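Local structure of PKS (Streptomyces albus, 4OQJ) at residues A29-G34 with A114-E119; R61-A66 with Q226-L231; T479-L484 with Y512-V517. The protein probably catalyses carbon–carbon bond-forming condensation of acyl units in oxazolomycin biosynthesis, as a ketosynthase domain of an AT-less type I polyketide synthase. One frame throughout, in Å; residues are numbered along the deposited sequence.

Contact 1 of 3, residues A29-G34 with A114-E119; sequences ACRFPG and AYEALE
R31 and E116 each turn CG opposite the carbonyl carbon (chi1 -53° for R31) and then run on extended, which brings guanidinium and carboxylate together between strand 29-31 and helix 105-121. The two side chains meet at about a right angle, their flat ends inclined by 69°. E116 OE2 sits at the edge of the guanidinium, in its plane, and takes a nearly straight salt-bridge hydrogen bond of 3.0 Å from R31 NH2. Relative to the glutamate, that donor stands well above the carboxylate plane, so the pair is not a flat two-pronged one; the second bond, R31 NE to E116 OE1, is weak at 3.4 Å. A water 2.8 Å from E116 OE1 also accepts from C30 N at 3.2 Å, tying the carboxylate to the strand backbone. E112, one turn earlier on helix 105-121, makes a salt bridge to R31 NH1, so two glutamates share this cation and probably both stay ionised. Nearer the backbones, A29 CB points at the helix and lies 3.7 Å from E116 CB and 3.9 Å from A117 CB. These small side chains let the backbones close to 4.7 Å between the CA atoms of A29 and A117. A helix laid roughly antiparallel on a strand of a large mixed central sheet is the layered alpha/beta packing of the thiolase fold.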
loop_
_atom_site.group_PDB
_atom_site.type_symbol
_atom_site.label_atom_id
_atom_site.label_comp_id
_atom_site.label_asym_id
_atom_site.label_seq_id
_atom_site.Cartn_x
_atom_site.Cartn_y
_atom_site.Cartn_z
ATOM N N ALA A 29 -18.487 -5.039 -7.238
ATOM C CA ALA A 29 -19.544 -4.047 -7.177
ATOM C C ALA A 29 -19.041 -2.729 -7.742
ATOM O O ALA A 29 -17.840 -2.462 -7.761
ATOM C CB ALA A 29 -20.027 -3.864 -5.751
ATOM N N CYS A 30 -19.975 -1.907 -8.203
ATOM C CA CYS A 30 -19.616 -0.646 -8.808
ATOM C C CYS A 30 -20.797 0.296 -8.869
ATOM O O CYS A 30 -21.949 -0.107 -9.104
ATOM C CB CYS A 30 -19.053 -0.869 -10.219
ATOM S SG CYS A 30 -20.186 -1.779 -11.323
ATOM N N ARG A 31 -20.488 1.562 -8.662
ATOM C CA ARG A 31 -21.395 2.657 -8.942
ATOM C C ARG A 31 -20.602 3.621 -9.802
ATOM O O ARG A 31 -19.680 4.295 -9.321
ATOM C CB ARG A 31 -21.883 3.312 -7.658
ATOM C CG ARG A 31 -22.489 2.293 -6.681
ATOM C CD ARG A 31 -22.476 2.792 -5.266
ATOM N NE ARG A 31 -23.313 1.957 -4.396
ATOM C CZ ARG A 31 -23.823 2.370 -3.245
ATOM N NH1 ARG A 31 -23.566 3.605 -2.821
ATOM N NH2 ARG A 31 -24.592 1.553 -2.520
ATOM N N PHE A 32 -20.937 3.625 -11.088
ATOM C CA PHE A 32 -20.252 4.417 -12.107
ATOM C C PHE A 32 -21.300 5.346 -12.720
ATOM O O PHE A 32 -22.500 5.158 -12.488
ATOM C CB PHE A 32 -19.637 3.510 -13.171
ATOM C CG PHE A 32 -18.523 2.615 -12.670
ATOM C CD1 PHE A 32 -17.638 3.036 -11.688
ATOM C CD2 PHE A 32 -18.347 1.357 -13.207
ATOM C CE1 PHE A 32 -16.617 2.203 -11.249
ATOM C CE2 PHE A 32 -17.334 0.527 -12.761
ATOM C CZ PHE A 32 -16.458 0.962 -11.799
ATOM N N PRO A 33 -20.874 6.348 -13.504
ATOM C CA PRO A 33 -21.915 7.136 -14.182
ATOM C C PRO A 33 -22.833 6.251 -15.007
ATOM O O PRO A 33 -22.354 5.395 -15.754
ATOM C CB PRO A 33 -21.118 8.082 -15.077
ATOM C CG PRO A 33 -19.790 8.205 -14.383
ATOM C CD PRO A 33 -19.522 6.832 -13.825
ATOM N N GLY A 34 -24.138 6.423 -14.826
ATOM C CA GLY A 34 -25.122 5.681 -15.589
ATOM C C GLY A 34 -25.321 4.242 -15.139
ATOM O O GLY A 34 -26.088 3.508 -15.764
ATOM N N ALA A 114 -18.239 -1.673 -0.915
ATOM C CA ALA A 114 -17.558 -2.845 -0.366
ATOM C C ALA A 114 -18.554 -3.835 0.231
ATOM O O ALA A 114 -18.416 -5.046 0.053
ATOM C CB ALA A 114 -16.536 -2.421 0.692
ATOM N N TYR A 115 -19.538 -3.314 0.955
ATOM C CA TYR A 115 -20.628 -4.119 1.481
ATOM C C TYR A 115 -21.291 -4.885 0.334
ATOM O O TYR A 115 -21.490 -6.088 0.428
ATOM C CB TYR A 115 -21.624 -3.217 2.213
ATOM C CG TYR A 115 -22.740 -3.896 3.001
ATOM C CD1 TYR A 115 -23.792 -4.539 2.364
ATOM C CD2 TYR A 115 -22.771 -3.820 4.391
ATOM C CE1 TYR A 115 -24.832 -5.126 3.097
ATOM C CE2 TYR A 115 -23.789 -4.389 5.127
ATOM C CZ TYR A 115 -24.818 -5.042 4.481
ATOM O OH TYR A 115 -25.828 -5.602 5.228
ATOM N N GLU A 116 -21.612 -4.182 -0.751
ATOM C CA GLU A 116 -22.239 -4.804 -1.915
ATOM C C GLU A 116 -21.352 -5.875 -2.524
ATOM O O GLU A 116 -21.856 -6.913 -2.945
ATOM C CB GLU A 116 -22.565 -3.765 -2.994
ATOM C CG GLU A 116 -23.765 -2.873 -2.695
ATOM C CD GLU A 116 -23.895 -1.705 -3.696
ATOM O OE1 GLU A 116 -22.890 -1.386 -4.372
ATOM O OE2 GLU A 116 -24.998 -1.107 -3.800
ATOM N N ALA A 117 -20.041 -5.621 -2.598
ATOM C CA ALA A 117 -19.129 -6.582 -3.218
ATOM C C ALA A 117 -19.080 -7.886 -2.423
ATOM O O ALA A 117 -19.066 -8.978 -3.004
ATOM C CB ALA A 117 -17.733 -5.997 -3.359
ATOM N N LEU A 118 -19.058 -7.774 -1.101
ATOM C CA LEU A 118 -19.043 -8.952 -0.232
ATOM C C LEU A 118 -20.385 -9.681 -0.301
ATOM O O LEU A 118 -20.431 -10.906 -0.352
ATOM C CB LEU A 118 -18.717 -8.556 1.206
ATOM C CG LEU A 118 -17.235 -8.245 1.420
ATOM C CD1 LEU A 118 -17.027 -7.396 2.644
ATOM C CD2 LEU A 118 -16.467 -9.549 1.527
ATOM N N GLU A 119 -21.476 -8.927 -0.330
ATOM C CA GLU A 119 -22.782 -9.518 -0.572
ATOM C C GLU A 119 -22.835 -10.314 -1.877
ATOM O O GLU A 119 -23.354 -11.415 -1.904
ATOM C CB GLU A 119 -23.854 -8.439 -0.600
ATOM C CG GLU A 119 -24.427 -8.101 0.750
ATOM C CD GLU A 119 -25.637 -7.206 0.609
ATOM O OE1 GLU A 119 -25.555 -6.239 -0.191
ATOM O OE2 GLU A 119 -26.661 -7.470 1.282
HETATM O O HOH W 1 -22.919 -2.060 -7.060
#

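Contact 2 of 3, residues R61-A66 with Q226-L231; sequences RAAGVA and QGEGYL
The side chains of E228 and V65 lie alongside each other, running in opposing senses, each with its CB directed at the other segment. The glutamate chain stands extended, chi2 -180°, and its aliphatic part does most of the touching: E228 CG is 3.9 Å from V65 CG2 and also 4.1 Å from A63 CB, so this one methylene touches both side chains. V65 presents this particular methyl because CG1 lies opposite its backbone N (chi1 175°), placing CG2 beside the N and alongside the glutamate. Farther out, the carboxylate passes next to the carbonyl of A63, with E228 OE2 3.3 Å from A63 O. Both are acceptors, so this is mere proximity, and it may slightly favour the protonated glutamate. A63 CB also approaches the backbone of G227, at 4.4 Å from G227 O. The touching residues A63 and V65 flank G64, the positive-phi C-prime residue of a Schellman motif ending helix 57-62 (V65 N to L60 O; G64 N to R61 O, 2.8 Å). Around the contact, Y75 of strand 75-79 packs on both V65 and E228, while L70 of helix 67-71 also touches V65. The 226-231 segment leads into strand 230-231, an outer strand of a small antiparallel sheet in which Y230 pairs with V76, so the turn between helices 57-62 and 67-71 packs against the loop entering that strand.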
loop_
_atom_site.group_PDB
_atom_site.type_symbol
_atom_site.label_atom_id
_atom_site.label_comp_id
_atom_site.label_asym_id
_atom_site.label_seq_id
_atom_site.Cartn_x
_atom_site.Cartn_y
_atom_site.Cartn_z
ATOM N N ARG A 61 -26.751 27.210 -13.134
ATOM C CA ARG A 61 -27.020 28.347 -12.263
ATOM C C ARG A 61 -27.420 27.873 -10.876
ATOM O O ARG A 61 -26.924 28.389 -9.880
ATOM C CB ARG A 61 -28.100 29.235 -12.866
ATOM C CG ARG A 61 -27.560 30.093 -13.996
ATOM C CD ARG A 61 -28.641 30.686 -14.861
ATOM N NE ARG A 61 -28.046 31.590 -15.842
ATOM C CZ ARG A 61 -28.485 31.764 -17.084
ATOM N NH1 ARG A 61 -29.546 31.107 -17.535
ATOM N NH2 ARG A 61 -27.854 32.609 -17.880
ATOM N N ALA A 62 -28.303 26.882 -10.825
ATOM C CA ALA A 62 -28.701 26.258 -9.566
ATOM C C ALA A 62 -27.482 25.802 -8.786
ATOM O O ALA A 62 -27.454 25.884 -7.562
ATOM C CB ALA A 62 -29.628 25.079 -9.823
ATOM N N ALA A 63 -26.471 25.333 -9.508
ATOM C CA ALA A 63 -25.255 24.821 -8.898
ATOM C C ALA A 63 -24.267 25.937 -8.557
ATOM O O ALA A 63 -23.125 25.669 -8.175
ATOM C CB ALA A 63 -24.598 23.809 -9.823
ATOM N N GLY A 64 -24.701 27.184 -8.714
ATOM C CA GLY A 64 -23.879 28.329 -8.363
ATOM C C GLY A 64 -22.733 28.624 -9.318
ATOM O O GLY A 64 -21.743 29.248 -8.931
ATOM N N VAL A 65 -22.853 28.188 -10.566
ATOM C CA VAL A 65 -21.842 28.513 -11.565
ATOM C C VAL A 65 -21.985 29.976 -11.943
ATOM O O VAL A 65 -23.075 30.433 -12.294
ATOM C CB VAL A 65 -21.956 27.623 -12.823
ATOM C CG1 VAL A 65 -20.973 28.069 -13.900
ATOM C CG2 VAL A 65 -21.715 26.159 -12.462
ATOM N N ALA A 66 -20.877 30.706 -11.864
ATOM C CA ALA A 66 -20.868 32.141 -12.141
ATOM C C ALA A 66 -21.218 32.451 -13.598
ATOM O O ALA A 66 -20.930 31.673 -14.502
ATOM C CB ALA A 66 -19.508 32.731 -11.783
ATOM N N GLN A 226 -19.352 17.903 -8.353
ATOM C CA GLN A 226 -19.861 17.286 -9.574
ATOM C C GLN A 226 -21.219 17.931 -9.830
ATOM O O GLN A 226 -21.864 18.424 -8.897
ATOM C CB GLN A 226 -19.962 15.751 -9.466
ATOM C CG GLN A 226 -20.887 15.235 -8.382
ATOM C CD GLN A 226 -21.218 13.743 -8.517
ATOM O OE1 GLN A 226 -20.724 13.046 -9.406
ATOM N NE2 GLN A 226 -22.072 13.258 -7.634
ATOM N N GLY A 227 -21.636 17.955 -11.088
ATOM C CA GLY A 227 -22.886 18.596 -11.459
ATOM C C GLY A 227 -22.640 19.942 -12.105
ATOM O O GLY A 227 -23.565 20.584 -12.595
ATOM N N GLU A 228 -21.381 20.368 -12.088
ATOM C CA GLU A 228 -20.949 21.562 -12.795
ATOM C C GLU A 228 -20.176 21.149 -14.042
ATOM O O GLU A 228 -19.718 20.006 -14.157
ATOM C CB GLU A 228 -20.073 22.441 -11.899
ATOM C CG GLU A 228 -20.736 22.867 -10.605
ATOM C CD GLU A 228 -19.835 23.739 -9.754
ATOM O OE1 GLU A 228 -18.734 24.096 -10.225
ATOM O OE2 GLU A 228 -20.226 24.069 -8.614
ATOM N N GLY A 229 -20.017 22.083 -14.969
ATOM C CA GLY A 229 -19.205 21.835 -16.144
ATOM C C GLY A 229 -17.753 22.101 -15.811
ATOM O O GLY A 229 -17.389 22.124 -14.643
ATOM N N TYR A 230 -16.931 22.332 -16.831
ATOM C CA TYR A 230 -15.529 22.667 -16.619
ATOM C C TYR A 230 -15.028 23.554 -17.738
ATOM O O TYR A 230 -15.565 23.544 -18.851
ATOM C CB TYR A 230 -14.673 21.409 -16.533
ATOM C CG TYR A 230 -14.698 20.561 -17.788
ATOM C CD1 TYR A 230 -15.699 19.644 -17.997
ATOM C CD2 TYR A 230 -13.706 20.673 -18.755
ATOM C CE1 TYR A 230 -15.729 18.871 -19.122
ATOM C CE2 TYR A 230 -13.730 19.893 -19.889
ATOM C CZ TYR A 230 -14.743 18.993 -20.064
ATOM O OH TYR A 230 -14.802 18.205 -21.186
ATOM N N LEU A 231 -14.002 24.338 -17.430
ATOM C CA LEU A 231 -13.399 25.214 -18.415
ATOM C C LEU A 231 -12.317 24.433 -19.144
ATOM O O LEU A 231 -11.534 23.700 -18.525
ATOM C CB LEU A 231 -12.832 26.463 -17.750
ATOM C CG LEU A 231 -12.585 27.668 -18.649
ATOM C CD1 LEU A 231 -13.884 28.207 -19.221
ATOM C CD2 LEU A 231 -11.868 28.747 -17.861
#

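Contact 3 of 3, residues T479-L484 with Y512-V517; sequences TATADL and YRRALV
R514 reaches from its strand to T481 on the facing helix, and its side chain can be followed outward from CB, which points at that helix. CG continues in the same sense, lying opposite the backbone N (chi1 -176°), and the chain stays extended as far as CD. R514 CD is the first atom to come near the threonine, 3.6 Å from T481 OG1. The chain bends at chi3 (-79°), and the guanidinium edge then meets the hydroxyl. NE meets T538 OG1 of strand 536-539 in a hydrogen bond, so the group is held from its own sheet as well. CZ lies 3.9 Å from T481 OG1. At the tip, R514 NH1 donates to T481 OG1 over 2.9 Å with an N-H...O angle of 150°, and the oxygen lies close to the guanidinium plane. The same nitrogen approaches T481 CB at 3.6 Å and the T481 CG2 methyl at 3.9 Å. Overall, the two side chains cross at about a right angle. NH1 also forms a salt bridge with D478 on the same helix, which probably offsets the arginine charge, while T481 OG1 is bonded to L477 O one turn back; the buried hydroxyl therefore has partners in both its own helix and the strand. T481 additionally touches L469 of strand 465-471 and L528 of helix 521-530. Helix 474-490 thus lies against a three-stranded antiparallel sheet with 512-518 as its middle strand, between 465-471 and 536-539, and helix 521-530 packs beside it, consistent with the linker subdomain that follows ketosynthases in polyketide synthases.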
loop_
_atom_site.group_PDB
_atom_site.type_symbol
_atom_site.label_atom_id
_atom_site.label_comp_id
_atom_site.label_asym_id
_atom_site.label_seq_id
_atom_site.Cartn_x
_atom_site.Cartn_y
_atom_site.Cartn_z
ATOM N N THR A 479 -38.345 -3.889 0.042
ATOM C CA THR A 479 -37.622 -3.696 -1.201
ATOM C C THR A 479 -36.759 -4.901 -1.511
ATOM O O THR A 479 -36.705 -5.353 -2.656
ATOM C CB THR A 479 -36.720 -2.428 -1.156
ATOM O OG1 THR A 479 -37.521 -1.268 -0.891
ATOM C CG2 THR A 479 -35.978 -2.235 -2.464
ATOM N N ALA A 480 -36.055 -5.407 -0.498
ATOM C CA ALA A 480 -35.197 -6.574 -0.692
ATOM C C ALA A 480 -36.019 -7.785 -1.134
ATOM O O ALA A 480 -35.570 -8.575 -1.975
ATOM C CB ALA A 480 -34.426 -6.893 0.585
ATOM N N THR A 481 -37.210 -7.935 -0.554
ATOM C CA THR A 481 -38.131 -9.004 -0.944
ATOM C C THR A 481 -38.553 -8.872 -2.417
ATOM O O THR A 481 -38.512 -9.846 -3.179
ATOM C CB THR A 481 -39.368 -9.004 -0.048
ATOM O OG1 THR A 481 -38.961 -9.135 1.321
ATOM C CG2 THR A 481 -40.327 -10.173 -0.418
ATOM N N ALA A 482 -38.947 -7.667 -2.820
ATOM C CA ALA A 482 -39.294 -7.416 -4.223
ATOM C C ALA A 482 -38.102 -7.674 -5.146
ATOM O O ALA A 482 -38.247 -8.319 -6.184
ATOM C CB ALA A 482 -39.796 -5.997 -4.388
ATOM N N ASP A 483 -36.919 -7.190 -4.764
ATOM C CA ASP A 483 -35.706 -7.423 -5.549
ATOM C C ASP A 483 -35.414 -8.910 -5.736
ATOM O O ASP A 483 -35.029 -9.340 -6.825
ATOM C CB ASP A 483 -34.473 -6.773 -4.887
ATOM C CG ASP A 483 -34.477 -5.243 -4.959
ATOM O OD1 ASP A 483 -35.251 -4.663 -5.755
ATOM O OD2 ASP A 483 -33.681 -4.619 -4.212
ATOM N N LEU A 484 -35.516 -9.687 -4.657
ATOM C CA LEU A 484 -35.223 -11.115 -4.746
ATOM C C LEU A 484 -36.258 -11.795 -5.631
ATOM O O LEU A 484 -35.923 -12.642 -6.458
ATOM C CB LEU A 484 -35.218 -11.774 -3.361
ATOM C CG LEU A 484 -34.917 -13.279 -3.387
ATOM C CD1 LEU A 484 -33.537 -13.546 -3.954
ATOM C CD2 LEU A 484 -35.056 -13.912 -2.003
ATOM N N TYR A 512 -35.235 -6.756 11.156
ATOM C CA TYR A 512 -36.520 -6.982 10.486
ATOM C C TYR A 512 -36.360 -8.160 9.547
ATOM O O TYR A 512 -35.583 -8.101 8.592
ATOM C CB TYR A 512 -36.971 -5.714 9.763
ATOM C CG TYR A 512 -37.202 -4.606 10.754
ATOM C CD1 TYR A 512 -36.162 -3.768 11.140
ATOM C CD2 TYR A 512 -38.444 -4.437 11.357
ATOM C CE1 TYR A 512 -36.362 -2.774 12.066
ATOM C CE2 TYR A 512 -38.654 -3.441 12.287
ATOM C CZ TYR A 512 -37.614 -2.620 12.643
ATOM O OH TYR A 512 -37.808 -1.627 13.566
ATOM N N ARG A 513 -37.095 -9.228 9.822
ATOM C CA ARG A 513 -36.838 -10.506 9.182
ATOM C C ARG A 513 -38.034 -11.076 8.443
ATOM O O ARG A 513 -39.197 -10.799 8.771
ATOM C CB ARG A 513 -36.362 -11.512 10.232
ATOM C CG ARG A 513 -35.119 -11.045 10.963
ATOM C CD ARG A 513 -34.548 -12.119 11.878
ATOM N NE ARG A 513 -33.347 -11.645 12.568
ATOM C CZ ARG A 513 -32.664 -12.351 13.473
ATOM N NH1 ARG A 513 -33.060 -13.565 13.822
ATOM N NH2 ARG A 513 -31.578 -11.836 14.030
ATOM N N ARG A 514 -37.729 -11.902 7.446
ATOM C CA ARG A 514 -38.755 -12.544 6.636
ATOM C C ARG A 514 -38.261 -13.898 6.205
ATOM O O ARG A 514 -37.060 -14.089 6.006
ATOM C CB ARG A 514 -39.106 -11.696 5.417
ATOM C CG ARG A 514 -40.249 -12.261 4.564
ATOM C CD ARG A 514 -40.768 -11.191 3.642
ATOM N NE ARG A 514 -41.653 -10.271 4.348
ATOM C CZ ARG A 514 -41.820 -8.987 4.037
ATOM N NH1 ARG A 514 -41.148 -8.449 3.031
ATOM N NH2 ARG A 514 -42.665 -8.235 4.744
ATOM N N ALA A 515 -39.173 -14.853 6.089
ATOM C CA ALA A 515 -38.784 -16.183 5.636
ATOM C C ALA A 515 -39.919 -16.898 4.926
ATOM O O ALA A 515 -41.100 -16.615 5.138
ATOM C CB ALA A 515 -38.283 -17.025 6.805
ATOM N N LEU A 516 -39.531 -17.839 4.083
ATOM C CA LEU A 516 -40.463 -18.539 3.217
ATOM C C LEU A 516 -39.925 -19.916 2.925
ATOM O O LEU A 516 -38.771 -20.059 2.548
ATOM C CB LEU A 516 -40.665 -17.778 1.906
ATOM C CG LEU A 516 -41.364 -18.563 0.802
ATOM C CD1 LEU A 516 -42.818 -18.719 1.165
ATOM C CD2 LEU A 516 -41.193 -17.894 -0.549
ATOM N N VAL A 517 -40.762 -20.933 3.078
ATOM C CA VAL A 517 -40.403 -22.272 2.636
ATOM C C VAL A 517 -40.882 -22.432 1.192
ATOM O O VAL A 517 -42.067 -22.283 0.912
ATOM C CB VAL A 517 -41.048 -23.374 3.518
ATOM C CG1 VAL A 517 -40.652 -24.752 3.019
ATOM C CG2 VAL A 517 -40.664 -23.200 4.984
#

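From the N terminus, strand 23-31 supplies the first half of contact 1, and the chain soon passes through 61-66, the first half of contact 2. Helix 105-121 then closes contact 1 over 79 intervening residues, fewer than half of them helical, and only later does 226-231 close contact 2, so these two loops cross. Contact 1 joins the central sheet to a helix laid on it; contact 2 joins a helix-ending turn to a small peripheral sheet, with centres about 27 Å apart. Contact 3 follows in series, closing a short loop between helix 474-490 and strand 512-518 in the C-terminal extension. Its centre lies about 21 Å from that of contact 1 and about 42 Å from that of contact 2.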